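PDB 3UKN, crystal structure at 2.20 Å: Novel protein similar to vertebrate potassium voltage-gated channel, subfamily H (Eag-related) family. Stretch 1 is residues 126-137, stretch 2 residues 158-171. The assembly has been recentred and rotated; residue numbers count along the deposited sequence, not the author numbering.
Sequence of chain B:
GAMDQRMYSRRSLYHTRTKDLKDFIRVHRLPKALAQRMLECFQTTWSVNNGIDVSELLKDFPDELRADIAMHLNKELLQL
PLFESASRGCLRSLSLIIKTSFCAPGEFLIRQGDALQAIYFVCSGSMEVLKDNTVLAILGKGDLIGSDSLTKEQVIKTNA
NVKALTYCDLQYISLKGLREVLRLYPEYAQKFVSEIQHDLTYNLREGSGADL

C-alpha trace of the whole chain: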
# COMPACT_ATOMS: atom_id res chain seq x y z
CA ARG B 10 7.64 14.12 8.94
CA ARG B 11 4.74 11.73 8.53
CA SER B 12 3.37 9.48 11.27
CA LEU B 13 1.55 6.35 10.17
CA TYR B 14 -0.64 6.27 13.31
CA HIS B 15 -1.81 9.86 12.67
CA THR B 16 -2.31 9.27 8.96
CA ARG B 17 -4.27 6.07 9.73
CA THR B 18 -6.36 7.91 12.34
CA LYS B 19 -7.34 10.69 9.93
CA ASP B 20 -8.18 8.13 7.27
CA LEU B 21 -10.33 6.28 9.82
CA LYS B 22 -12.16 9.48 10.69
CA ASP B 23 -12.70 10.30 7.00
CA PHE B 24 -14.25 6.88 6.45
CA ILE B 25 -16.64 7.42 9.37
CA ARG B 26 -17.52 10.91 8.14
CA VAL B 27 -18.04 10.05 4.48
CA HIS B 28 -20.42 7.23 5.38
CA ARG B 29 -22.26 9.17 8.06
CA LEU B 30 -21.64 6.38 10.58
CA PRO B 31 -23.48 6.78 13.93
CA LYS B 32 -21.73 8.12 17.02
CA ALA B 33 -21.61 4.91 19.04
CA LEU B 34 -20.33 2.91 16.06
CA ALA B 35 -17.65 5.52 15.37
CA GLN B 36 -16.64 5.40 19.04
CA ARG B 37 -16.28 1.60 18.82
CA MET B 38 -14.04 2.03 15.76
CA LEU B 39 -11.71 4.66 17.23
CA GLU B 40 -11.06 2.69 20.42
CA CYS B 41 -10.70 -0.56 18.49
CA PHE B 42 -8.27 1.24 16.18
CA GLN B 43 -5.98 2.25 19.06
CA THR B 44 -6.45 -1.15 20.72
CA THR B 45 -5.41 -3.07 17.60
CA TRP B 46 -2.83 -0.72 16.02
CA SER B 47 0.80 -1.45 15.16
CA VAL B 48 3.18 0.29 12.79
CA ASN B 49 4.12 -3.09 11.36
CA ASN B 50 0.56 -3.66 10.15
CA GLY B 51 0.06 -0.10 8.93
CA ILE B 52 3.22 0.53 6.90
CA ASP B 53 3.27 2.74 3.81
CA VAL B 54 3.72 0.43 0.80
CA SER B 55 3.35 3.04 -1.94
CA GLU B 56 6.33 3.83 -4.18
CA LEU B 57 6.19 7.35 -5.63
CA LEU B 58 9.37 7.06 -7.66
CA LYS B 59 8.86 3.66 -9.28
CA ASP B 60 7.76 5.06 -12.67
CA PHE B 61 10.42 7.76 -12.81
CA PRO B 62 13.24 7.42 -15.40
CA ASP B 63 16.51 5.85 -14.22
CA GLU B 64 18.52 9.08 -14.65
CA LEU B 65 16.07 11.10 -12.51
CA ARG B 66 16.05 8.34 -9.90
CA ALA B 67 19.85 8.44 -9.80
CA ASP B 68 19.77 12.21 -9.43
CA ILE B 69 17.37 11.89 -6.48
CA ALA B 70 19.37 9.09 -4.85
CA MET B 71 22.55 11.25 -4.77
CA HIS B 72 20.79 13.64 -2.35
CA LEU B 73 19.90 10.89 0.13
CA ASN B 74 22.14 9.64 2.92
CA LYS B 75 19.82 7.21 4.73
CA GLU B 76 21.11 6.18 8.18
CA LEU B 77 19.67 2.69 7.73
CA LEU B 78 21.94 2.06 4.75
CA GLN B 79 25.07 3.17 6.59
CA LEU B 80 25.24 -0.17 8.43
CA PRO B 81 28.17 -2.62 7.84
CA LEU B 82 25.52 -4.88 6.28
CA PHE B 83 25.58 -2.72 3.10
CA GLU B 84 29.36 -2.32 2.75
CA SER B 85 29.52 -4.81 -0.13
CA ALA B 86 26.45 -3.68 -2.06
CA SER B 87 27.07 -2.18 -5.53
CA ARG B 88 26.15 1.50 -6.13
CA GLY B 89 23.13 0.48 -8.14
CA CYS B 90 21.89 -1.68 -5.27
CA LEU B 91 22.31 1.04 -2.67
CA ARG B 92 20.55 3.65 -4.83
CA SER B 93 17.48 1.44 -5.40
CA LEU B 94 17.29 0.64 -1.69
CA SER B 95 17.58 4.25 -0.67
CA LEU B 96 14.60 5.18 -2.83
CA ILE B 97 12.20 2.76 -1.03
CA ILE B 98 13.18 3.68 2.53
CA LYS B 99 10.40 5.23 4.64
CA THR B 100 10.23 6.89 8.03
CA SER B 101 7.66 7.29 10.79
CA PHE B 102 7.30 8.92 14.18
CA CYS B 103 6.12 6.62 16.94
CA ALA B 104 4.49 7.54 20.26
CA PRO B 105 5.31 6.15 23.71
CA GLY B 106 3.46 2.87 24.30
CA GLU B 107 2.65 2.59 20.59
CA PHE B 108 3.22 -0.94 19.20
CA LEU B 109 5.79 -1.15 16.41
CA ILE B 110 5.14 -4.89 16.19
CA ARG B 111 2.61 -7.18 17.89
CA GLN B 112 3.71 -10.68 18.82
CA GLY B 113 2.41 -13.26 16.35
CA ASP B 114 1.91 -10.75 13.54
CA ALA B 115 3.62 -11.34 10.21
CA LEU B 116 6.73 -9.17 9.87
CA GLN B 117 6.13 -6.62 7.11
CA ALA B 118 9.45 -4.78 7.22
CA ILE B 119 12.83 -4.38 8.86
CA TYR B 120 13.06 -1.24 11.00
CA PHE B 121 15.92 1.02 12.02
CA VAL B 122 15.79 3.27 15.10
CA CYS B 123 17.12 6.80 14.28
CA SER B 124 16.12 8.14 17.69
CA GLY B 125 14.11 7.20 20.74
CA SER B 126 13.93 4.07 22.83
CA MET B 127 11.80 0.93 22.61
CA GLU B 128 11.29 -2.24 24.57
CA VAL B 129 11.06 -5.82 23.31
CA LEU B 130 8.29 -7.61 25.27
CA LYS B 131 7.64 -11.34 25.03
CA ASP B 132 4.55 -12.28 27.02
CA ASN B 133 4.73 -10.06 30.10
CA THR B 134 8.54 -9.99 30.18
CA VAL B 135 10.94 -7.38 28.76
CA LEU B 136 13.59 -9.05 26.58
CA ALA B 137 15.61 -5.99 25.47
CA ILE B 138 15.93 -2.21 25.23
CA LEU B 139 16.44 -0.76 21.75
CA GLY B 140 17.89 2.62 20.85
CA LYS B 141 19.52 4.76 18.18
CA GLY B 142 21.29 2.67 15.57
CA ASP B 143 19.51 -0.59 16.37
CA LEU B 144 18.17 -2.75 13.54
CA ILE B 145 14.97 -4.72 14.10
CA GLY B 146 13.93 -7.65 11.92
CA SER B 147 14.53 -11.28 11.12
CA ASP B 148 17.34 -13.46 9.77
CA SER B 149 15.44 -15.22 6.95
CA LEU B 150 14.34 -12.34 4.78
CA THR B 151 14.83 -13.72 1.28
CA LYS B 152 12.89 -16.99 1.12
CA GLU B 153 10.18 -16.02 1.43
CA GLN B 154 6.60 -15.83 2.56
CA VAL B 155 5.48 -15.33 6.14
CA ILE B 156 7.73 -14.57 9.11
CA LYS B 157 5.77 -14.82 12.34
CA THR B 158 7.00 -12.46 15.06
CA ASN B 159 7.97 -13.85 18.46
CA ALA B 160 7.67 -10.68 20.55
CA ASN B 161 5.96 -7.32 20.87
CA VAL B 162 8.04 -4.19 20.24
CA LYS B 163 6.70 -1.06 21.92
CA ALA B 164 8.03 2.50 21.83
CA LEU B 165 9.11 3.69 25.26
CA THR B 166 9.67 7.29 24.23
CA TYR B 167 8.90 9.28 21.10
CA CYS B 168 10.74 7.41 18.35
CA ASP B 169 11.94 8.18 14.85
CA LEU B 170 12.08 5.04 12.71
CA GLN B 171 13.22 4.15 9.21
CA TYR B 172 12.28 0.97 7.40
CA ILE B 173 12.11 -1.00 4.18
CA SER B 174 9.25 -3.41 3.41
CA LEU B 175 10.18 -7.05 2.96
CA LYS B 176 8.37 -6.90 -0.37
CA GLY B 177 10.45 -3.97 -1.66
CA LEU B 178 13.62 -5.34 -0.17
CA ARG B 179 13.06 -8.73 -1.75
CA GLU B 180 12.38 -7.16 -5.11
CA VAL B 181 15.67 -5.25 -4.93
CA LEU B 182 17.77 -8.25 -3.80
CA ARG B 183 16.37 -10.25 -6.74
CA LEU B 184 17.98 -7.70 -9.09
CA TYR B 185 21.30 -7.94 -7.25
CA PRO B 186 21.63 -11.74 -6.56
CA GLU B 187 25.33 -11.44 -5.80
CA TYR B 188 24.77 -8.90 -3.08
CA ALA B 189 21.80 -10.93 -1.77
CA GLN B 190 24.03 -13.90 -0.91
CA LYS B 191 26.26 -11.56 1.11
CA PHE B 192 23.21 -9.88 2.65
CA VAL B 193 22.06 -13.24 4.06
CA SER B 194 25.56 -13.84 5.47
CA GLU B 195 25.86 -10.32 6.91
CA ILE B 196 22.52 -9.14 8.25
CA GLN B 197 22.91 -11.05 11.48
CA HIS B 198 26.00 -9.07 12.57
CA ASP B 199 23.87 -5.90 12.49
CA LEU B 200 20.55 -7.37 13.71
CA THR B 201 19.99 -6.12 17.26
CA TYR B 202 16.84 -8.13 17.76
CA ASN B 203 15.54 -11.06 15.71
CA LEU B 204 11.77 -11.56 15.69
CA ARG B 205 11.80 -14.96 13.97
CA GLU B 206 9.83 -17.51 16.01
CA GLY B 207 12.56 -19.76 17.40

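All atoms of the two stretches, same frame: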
# COMPACT_ATOMS: atom_id res chain seq x y z
N SER B 126 13.68 5.36 22.23
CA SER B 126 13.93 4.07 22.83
C SER B 126 12.69 3.20 22.72
O SER B 126 11.57 3.70 22.61
CB SER B 126 14.34 4.23 24.28
OG SER B 126 15.44 5.11 24.37
N MET B 127 12.90 1.88 22.73
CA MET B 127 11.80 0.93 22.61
C MET B 127 12.13 -0.29 23.42
O MET B 127 13.30 -0.60 23.66
CB MET B 127 11.63 0.50 21.16
CG MET B 127 11.98 1.57 20.15
SD MET B 127 11.44 1.06 18.53
CE MET B 127 9.71 1.49 18.63
N GLU B 128 11.10 -1.00 23.84
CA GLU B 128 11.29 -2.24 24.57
C GLU B 128 10.85 -3.43 23.72
O GLU B 128 9.89 -3.32 22.96
CB GLU B 128 10.50 -2.20 25.88
CG GLU B 128 9.01 -1.92 25.68
CD GLU B 128 8.24 -1.79 27.00
OE1 GLU B 128 8.81 -2.10 28.07
OE2 GLU B 128 7.06 -1.37 26.95
N VAL B 129 11.58 -4.54 23.81
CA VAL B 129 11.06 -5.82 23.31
C VAL B 129 10.35 -6.52 24.48
O VAL B 129 10.91 -6.63 25.57
CB VAL B 129 12.16 -6.74 22.74
CG1 VAL B 129 11.56 -8.01 22.16
CG2 VAL B 129 12.98 -6.01 21.68
N LEU B 130 9.11 -6.95 24.25
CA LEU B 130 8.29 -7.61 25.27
C LEU B 130 7.80 -8.94 24.73
O LEU B 130 7.05 -8.97 23.76
CB LEU B 130 7.04 -6.78 25.59
CG LEU B 130 7.14 -5.37 26.18
CD1 LEU B 130 5.75 -4.90 26.54
CD2 LEU B 130 8.00 -5.36 27.41
N LYS B 131 8.21 -10.03 25.35
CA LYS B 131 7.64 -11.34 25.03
C LYS B 131 6.78 -11.77 26.20
O LYS B 131 7.25 -11.82 27.34
CB LYS B 131 8.75 -12.35 24.76
CG LYS B 131 8.25 -13.67 24.19
CD LYS B 131 9.41 -14.61 23.88
N ASP B 132 5.51 -12.06 25.94
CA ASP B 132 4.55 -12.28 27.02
C ASP B 132 4.51 -11.02 27.88
O ASP B 132 4.36 -9.91 27.36
CB ASP B 132 4.93 -13.51 27.86
N ASN B 133 4.65 -11.20 29.19
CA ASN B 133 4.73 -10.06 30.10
C ASN B 133 6.14 -9.94 30.67
O ASN B 133 6.33 -9.74 31.87
CB ASN B 133 3.71 -10.19 31.23
N THR B 134 7.13 -10.06 29.79
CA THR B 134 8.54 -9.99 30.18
C THR B 134 9.34 -9.19 29.15
O THR B 134 9.27 -9.46 27.95
CB THR B 134 9.15 -11.40 30.32
OG1 THR B 134 8.43 -12.15 31.31
CG2 THR B 134 10.63 -11.32 30.70
N VAL B 135 10.10 -8.20 29.62
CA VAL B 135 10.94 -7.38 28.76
C VAL B 135 12.21 -8.14 28.36
O VAL B 135 13.00 -8.54 29.22
CB VAL B 135 11.34 -6.06 29.47
CG1 VAL B 135 12.27 -5.25 28.60
CG2 VAL B 135 10.10 -5.24 29.85
N LEU B 136 12.42 -8.32 27.06
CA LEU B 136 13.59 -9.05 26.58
C LEU B 136 14.80 -8.16 26.25
O LEU B 136 15.95 -8.62 26.30
CB LEU B 136 13.25 -9.90 25.35
CG LEU B 136 12.18 -10.99 25.49
CD1 LEU B 136 11.94 -11.70 24.15
CD2 LEU B 136 12.54 -11.98 26.60
N ALA B 137 14.55 -6.91 25.89
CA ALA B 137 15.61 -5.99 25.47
C ALA B 137 15.16 -4.53 25.40
O ALA B 137 13.97 -4.22 25.35
CB ALA B 137 16.17 -6.43 24.14
N THR B 158 6.23 -13.12 14.02
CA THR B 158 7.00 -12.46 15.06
C THR B 158 6.82 -13.10 16.44
O THR B 158 5.72 -13.53 16.79
CB THR B 158 6.68 -10.95 15.14
OG1 THR B 158 5.28 -10.78 15.35
CG2 THR B 158 7.11 -10.24 13.83
N ASN B 159 7.91 -13.14 17.19
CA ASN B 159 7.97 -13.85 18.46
C ASN B 159 7.89 -12.93 19.68
O ASN B 159 7.94 -13.40 20.82
CB ASN B 159 9.27 -14.64 18.52
CG ASN B 159 10.49 -13.74 18.51
OD1 ASN B 159 10.44 -12.61 19.00
ND2 ASN B 159 11.58 -14.22 17.93
N ALA B 160 7.78 -11.63 19.45
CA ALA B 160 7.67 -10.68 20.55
C ALA B 160 6.96 -9.40 20.14
O ALA B 160 6.85 -9.09 18.95
CB ALA B 160 9.05 -10.37 21.11
N ASN B 161 6.45 -8.66 21.12
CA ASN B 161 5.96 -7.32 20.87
C ASN B 161 7.14 -6.34 20.91
O ASN B 161 8.09 -6.55 21.69
CB ASN B 161 4.93 -6.89 21.94
CG ASN B 161 3.83 -7.93 22.15
OD1 ASN B 161 3.02 -8.18 21.26
ND2 ASN B 161 3.79 -8.52 23.34
N VAL B 162 7.10 -5.30 20.09
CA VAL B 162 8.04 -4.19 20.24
C VAL B 162 7.25 -2.91 20.42
O VAL B 162 6.48 -2.51 19.54
CB VAL B 162 8.97 -3.97 19.02
CG1 VAL B 162 9.87 -2.76 19.29
CG2 VAL B 162 9.81 -5.21 18.71
N LYS B 163 7.46 -2.25 21.55
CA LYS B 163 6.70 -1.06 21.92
C LYS B 163 7.63 0.13 22.11
O LYS B 163 8.67 -0.00 22.74
CB LYS B 163 5.96 -1.32 23.23
CG LYS B 163 4.80 -2.30 23.14
CD LYS B 163 4.17 -2.53 24.52
CE LYS B 163 3.68 -1.21 25.13
NZ LYS B 163 3.01 -1.42 26.45
N ALA B 164 7.27 1.29 21.57
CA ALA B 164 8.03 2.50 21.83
C ALA B 164 7.97 2.79 23.31
O ALA B 164 6.95 2.55 23.96
CB ALA B 164 7.46 3.67 21.04
N LEU B 165 9.07 3.28 23.86
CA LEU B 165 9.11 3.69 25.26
C LEU B 165 9.05 5.21 25.33
O LEU B 165 8.43 5.77 26.23
CB LEU B 165 10.39 3.21 25.93
CG LEU B 165 10.36 1.76 26.40
CD1 LEU B 165 11.78 1.24 26.57
CD2 LEU B 165 9.57 1.69 27.70
N THR B 166 9.73 5.85 24.39
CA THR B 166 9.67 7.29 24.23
C THR B 166 9.19 7.58 22.81
O THR B 166 8.91 6.65 22.03
CB THR B 166 11.05 7.96 24.47
OG1 THR B 166 11.92 7.70 23.35
CG2 THR B 166 11.70 7.41 25.74
N TYR B 167 9.06 8.86 22.48
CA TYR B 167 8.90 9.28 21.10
C TYR B 167 10.06 8.74 20.30
O TYR B 167 11.22 8.92 20.70
CB TYR B 167 8.79 10.80 21.00
CG TYR B 167 7.46 11.28 21.50
CD1 TYR B 167 6.34 11.17 20.69
CD2 TYR B 167 7.30 11.79 22.78
CE1 TYR B 167 5.09 11.57 21.12
CE2 TYR B 167 6.05 12.20 23.23
CZ TYR B 167 4.95 12.08 22.39
OH TYR B 167 3.69 12.47 22.79
N CYS B 168 9.75 8.06 19.20
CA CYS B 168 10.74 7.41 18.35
C CYS B 168 10.68 7.86 16.89
O CYS B 168 9.61 8.14 16.35
CB CYS B 168 10.55 5.89 18.36
SG CYS B 168 10.93 5.09 19.91
N ASP B 169 11.84 7.90 16.27
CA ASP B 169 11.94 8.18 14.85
C ASP B 169 12.53 6.95 14.15
O ASP B 169 13.70 6.60 14.34
CB ASP B 169 12.82 9.40 14.61
CG ASP B 169 12.76 9.89 13.19
OD1 ASP B 169 12.55 9.07 12.28
OD2 ASP B 169 12.93 11.11 12.99
N LEU B 170 11.71 6.30 13.33
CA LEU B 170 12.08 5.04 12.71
C LEU B 170 12.23 5.15 11.20
O LEU B 170 11.54 5.93 10.55
CB LEU B 170 11.00 4.01 13.02
CG LEU B 170 10.75 3.77 14.51
CD1 LEU B 170 9.45 2.98 14.70
CD2 LEU B 170 11.91 3.01 15.10
N GLN B 171 13.15 4.37 10.64
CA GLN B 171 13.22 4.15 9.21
C GLN B 171 12.95 2.69 8.95
O GLN B 171 13.10 1.86 9.85
CB GLN B 171 14.61 4.49 8.66
CG GLN B 171 14.94 5.95 8.72
CD GLN B 171 16.28 6.27 8.09
OE1 GLN B 171 16.98 5.39 7.59
NE2 GLN B 171 16.64 7.54 8.12
O HOH W 1 4.58 -2.22 28.48
O HOH W 2 6.16 1.26 25.82

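The two stretches pair as antiparallel β-strands, 127-131 against 161-164, with their N-to-C directions 158° apart, and together they bury 827 Å². The contact opens at Ser-126, whose backbone is held at both polar ends: its N donates to Thr-166 OG1 (3.1 Å), while its O accepts a hydrogen bond from Leu-165 N (2.8 Å) and a weak one from Thr-166 N (3.3 Å). The loop following strand 161-164 is thereby tied to the start of stretch 1.

Met-127 faces Ala-164 in a non-hydrogen-bonded pair. Its buried side chain reaches several apolar groups: CG lies 3.7 Å from Cys-168 SG, SD 4.0 Å from Leu-170 CD2, and CE 4.0 Å from Ala-164 CB.

At Glu-128 the backbones close a reciprocal pair, with Glu-128 N donating to Lys-163 O (2.8 Å) and Lys-163 N to Glu-128 O (3.0 Å). Their side chains share a face of the sheet, but Glu-128 OE2 and Lys-163 NZ remain 4.1 Å apart, beyond a salt bridge. A water spans the gap, donating to OE2 and accepting from NZ; a second water donates to both OE2 and Ala-164 O.

Val-129 lies on the other face with Val-162, and its CG1 packs 3.6 Å from Ala-160 CB. Leu-130 restores the hydrogen-bonded pattern: its N donates to Asn-161 O (2.8 Å), and its O accepts from Asn-161 N (2.7 Å). On the face carrying Glu-128, Leu-130 CD1 rests 3.5 Å from Lys-163 CD, so the aliphatic part of the lysine provides an apolar surface.

Beyond Lys-131, whose CG approaches Asn-159 O at 3.4 Å, a type II' turn from Lys-131 to Thr-134 reverses the chain. Strand 134-137 then pairs back within stretch 1, Leu-136 N donating to Val-129 O (2.7 Å), which leaves strand 127-131 between two antiparallel neighbours.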